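Local coordinates for MccB protein (Escherichia coli, PDB 3H5A), which probably adenylates its peptide substrate in the manner of ubiquitin E1-like enzymes, initiating biosynthesis of the antibiotic microcin C7, at residues 234-239 and 246-251. Numbering follows the deposited sequence.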
ATOM      1  N   TYR C 234      -9.184  28.507  42.935  1.00 33.84           N
ATOM      2  CA  TYR C 234      -9.889  28.494  41.662  1.00 33.64           C
ATOM      3  C   TYR C 234      -8.986  27.928  40.564  1.00 33.60           C
ATOM      4  O   TYR C 234      -7.768  27.817  40.733  1.00 34.03           O
ATOM      5  CB  TYR C 234     -10.329  29.911  41.291  1.00 33.32           C
ATOM      6  CG  TYR C 234      -9.181  30.769  40.839  1.00 33.00           C
ATOM      7  CD1 TYR C 234      -8.491  31.540  41.744  1.00 34.59           C
ATOM      8  CD2 TYR C 234      -8.755  30.772  39.510  1.00 32.94           C
ATOM      9  CE1 TYR C 234      -7.419  32.323  41.355  1.00 35.37           C
ATOM     10  CE2 TYR C 234      -7.682  31.546  39.105  1.00 33.09           C
ATOM     11  CZ  TYR C 234      -7.016  32.321  40.042  1.00 33.94           C
ATOM     12  OH  TYR C 234      -5.954  33.110  39.703  1.00 33.15           O
ATOM     13  N   ILE C 235      -9.583  27.597  39.433  1.00 33.21           N
ATOM     14  CA  ILE C 235      -8.823  27.265  38.238  1.00 32.83           C
ATOM     15  C   ILE C 235      -9.520  27.939  37.080  1.00 33.49           C
ATOM     16  O   ILE C 235     -10.747  28.066  37.047  1.00 33.89           O
ATOM     17  CB  ILE C 235      -8.678  25.721  38.020  1.00 32.57           C
ATOM     18  CG1 ILE C 235      -7.730  25.426  36.840  1.00 33.34           C
ATOM     19  CG2 ILE C 235     -10.038  25.032  37.869  1.00 30.47           C
ATOM     20  CD1 ILE C 235      -7.677  23.963  36.384  1.00 32.12           C
ATOM     21  N   ASN C 236      -8.730  28.376  36.126  1.00 34.26           N
ATOM     22  CA  ASN C 236      -9.209  29.184  35.029  1.00 35.19           C
ATOM     23  C   ASN C 236      -9.042  28.407  33.715  1.00 35.94           C
ATOM     24  O   ASN C 236      -8.126  27.580  33.564  1.00 35.63           O
ATOM     25  CB  ASN C 236      -8.398  30.471  35.044  1.00 35.19           C
ATOM     26  CG  ASN C 236      -8.415  31.197  33.735  1.00 37.29           C
ATOM     27  OD1 ASN C 236      -7.379  31.271  33.059  1.00 41.60           O
ATOM     28  ND2 ASN C 236      -9.571  31.759  33.362  1.00 37.32           N
ATOM     29  N   ALA C 237      -9.944  28.649  32.779  1.00 36.46           N
ATOM     30  CA  ALA C 237      -9.937  27.951  31.515  1.00 37.36           C
ATOM     31  C   ALA C 237     -10.572  28.894  30.518  1.00 38.13           C
ATOM     32  O   ALA C 237     -11.314  29.783  30.921  1.00 39.00           O
ATOM     33  CB  ALA C 237     -10.727  26.681  31.629  1.00 37.32           C
ATOM     34  N   GLY C 238     -10.280  28.728  29.228  1.00 38.35           N
ATOM     35  CA  GLY C 238     -10.834  29.607  28.205  1.00 38.54           C
ATOM     36  C   GLY C 238     -10.114  29.409  26.904  1.00 39.77           C
ATOM     37  O   GLY C 238      -9.367  28.451  26.724  1.00 39.60           O
ATOM     38  N   TYR C 239     -10.316  30.340  25.991  1.00 41.10           N
ATOM     39  CA  TYR C 239      -9.705  30.256  24.686  1.00 42.62           C
ATOM     40  C   TYR C 239      -9.318  31.637  24.154  1.00 43.67           C
ATOM     41  O   TYR C 239      -9.876  32.642  24.553  1.00 44.09           O
ATOM     42  CB  TYR C 239     -10.672  29.561  23.732  1.00 42.53           C
ATOM     43  CG  TYR C 239     -12.022  30.202  23.712  1.00 44.20           C
ATOM     44  CD1 TYR C 239     -13.100  29.640  24.407  1.00 44.64           C
ATOM     45  CD2 TYR C 239     -12.229  31.382  22.991  1.00 45.97           C
ATOM     46  CE1 TYR C 239     -14.350  30.244  24.382  1.00 46.39           C
ATOM     47  CE2 TYR C 239     -13.463  32.000  22.964  1.00 48.50           C
ATOM     48  CZ  TYR C 239     -14.529  31.433  23.656  1.00 49.13           C
ATOM     49  OH  TYR C 239     -15.758  32.081  23.603  1.00 50.48           O
ATOM     50  N   PHE C 246      -5.773  26.867  29.646  1.00 36.29           N
ATOM     51  CA  PHE C 246      -6.204  26.509  31.004  1.00 35.07           C
ATOM     52  C   PHE C 246      -5.068  26.683  31.992  1.00 34.63           C
ATOM     53  O   PHE C 246      -3.902  26.639  31.604  1.00 34.41           O
ATOM     54  CB  PHE C 246      -6.795  25.103  31.075  1.00 34.23           C
ATOM     55  CG  PHE C 246      -5.787  24.034  31.201  1.00 33.16           C
ATOM     56  CD1 PHE C 246      -4.999  23.664  30.098  1.00 33.47           C
ATOM     57  CD2 PHE C 246      -5.633  23.351  32.414  1.00 32.53           C
ATOM     58  CE1 PHE C 246      -4.036  22.611  30.205  1.00 33.10           C
ATOM     59  CE2 PHE C 246      -4.681  22.310  32.542  1.00 32.48           C
ATOM     60  CZ  PHE C 246      -3.875  21.941  31.428  1.00 31.88           C
ATOM     61  N   GLY C 247      -5.440  26.873  33.258  1.00 34.11           N
ATOM     62  CA  GLY C 247      -4.524  27.246  34.326  1.00 33.84           C
ATOM     63  C   GLY C 247      -4.503  28.751  34.491  1.00 33.56           C
ATOM     64  O   GLY C 247      -4.975  29.459  33.618  1.00 34.25           O
ATOM     65  N   PRO C 248      -3.974  29.261  35.607  1.00 33.56           N
ATOM     66  CA  PRO C 248      -3.449  28.575  36.774  1.00 34.28           C
ATOM     67  C   PRO C 248      -4.539  27.885  37.552  1.00 34.74           C
ATOM     68  O   PRO C 248      -5.701  28.239  37.419  1.00 34.85           O
ATOM     69  CB  PRO C 248      -2.919  29.721  37.642  1.00 34.32           C
ATOM     70  CG  PRO C 248      -3.731  30.908  37.210  1.00 33.97           C
ATOM     71  CD  PRO C 248      -3.860  30.721  35.743  1.00 33.41           C
ATOM     72  N   LEU C 249      -4.153  26.897  38.345  1.00 35.30           N
ATOM     73  CA  LEU C 249      -4.973  26.466  39.438  1.00 36.46           C
ATOM     74  C   LEU C 249      -4.341  27.156  40.628  1.00 37.33           C
ATOM     75  O   LEU C 249      -3.173  26.887  40.944  1.00 38.39           O
ATOM     76  CB  LEU C 249      -4.873  24.965  39.609  1.00 36.49           C
ATOM     77  CG  LEU C 249      -5.919  24.295  40.499  1.00 37.43           C
ATOM     78  CD1 LEU C 249      -5.917  22.777  40.289  1.00 38.77           C
ATOM     79  CD2 LEU C 249      -5.713  24.612  41.947  1.00 37.24           C
ATOM     80  N   TYR C 250      -5.088  28.049  41.275  1.00 37.36           N
ATOM     81  CA  TYR C 250      -4.590  28.790  42.430  1.00 37.70           C
ATOM     82  C   TYR C 250      -4.917  28.113  43.760  1.00 37.79           C
ATOM     83  O   TYR C 250      -6.075  27.883  44.058  1.00 38.13           O
ATOM     84  CB  TYR C 250      -5.187  30.180  42.419  1.00 37.72           C
ATOM     85  CG  TYR C 250      -4.976  30.934  43.697  1.00 39.93           C
ATOM     86  CD1 TYR C 250      -3.706  31.440  44.027  1.00 41.88           C
ATOM     87  CD2 TYR C 250      -6.035  31.166  44.588  1.00 40.85           C
ATOM     88  CE1 TYR C 250      -3.496  32.152  45.209  1.00 41.15           C
ATOM     89  CE2 TYR C 250      -5.830  31.882  45.776  1.00 40.58           C
ATOM     90  CZ  TYR C 250      -4.559  32.369  46.064  1.00 41.22           C
ATOM     91  OH  TYR C 250      -4.322  33.057  47.208  1.00 42.05           O
ATOM     92  N   VAL C 251      -3.901  27.796  44.552  1.00 38.15           N
ATOM     93  CA  VAL C 251      -4.098  27.259  45.898  1.00 38.87           C
ATOM     94  C   VAL C 251      -3.504  28.230  46.932  1.00 39.69           C
ATOM     95  O   VAL C 251      -2.279  28.384  46.980  1.00 39.77           O
ATOM     96  CB  VAL C 251      -3.404  25.894  46.088  1.00 38.91           C
ATOM     97  CG1 VAL C 251      -3.676  25.326  47.487  1.00 38.21           C
ATOM     98  CG2 VAL C 251      -3.839  24.923  45.036  1.00 38.75           C
TER
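Tyr234 lays one face of its ring over the CB of Tyr250. From Tyr234 CB, CG goes between the backbone N and the carbonyl carbon (chi1 74°), which stands the ring up beside the neighbouring strand. Tyr234 CE1 then comes nearest to Tyr250 CB, at 3.3 Å, with CD1 and CZ of Tyr234, on either side of CE1 in the ring, a little farther from the same atom. The ring of Tyr250 is slid aside, with centroids 5.6 Å apart and planes at 29°, so the two rings barely overlap. At the tip, Tyr234 OH lies 4.0 Å from Pro248 CG and hydrogen-bonds Asn224 of helix 219-229. The strands form a beta hairpin in the Rossmann-like sheet of the ThiF/E1 family, where 234-240 closes the parallel run and 243-250 reverses direction. A beta bulge interrupts their pairing: Ile235 faces Leu249 and Ala237 faces Phe246, both non-hydrogen-bonded pairs, yet the single residue Asn236 spans Gly247 and Pro248, joined by a cis peptide. Asn236 O accepts a hydrogen bond from Gly247 N at 2.8 Å, and Asn236 N donates one to Pro248 O at 3.3 Å. Beyond the bulge, Tyr250 N donates a hydrogen bond to Tyr234 O at 2.7 Å. On the opposite face from the tyrosines, Ile235 CB packs 4.0 Å from Leu249 CG, while Ile235 and Phe246 touch helix 292-311. Tyr239, an ATP-binding residue farther along the strand, hydrogen-bonds Arg94 of the second subunit.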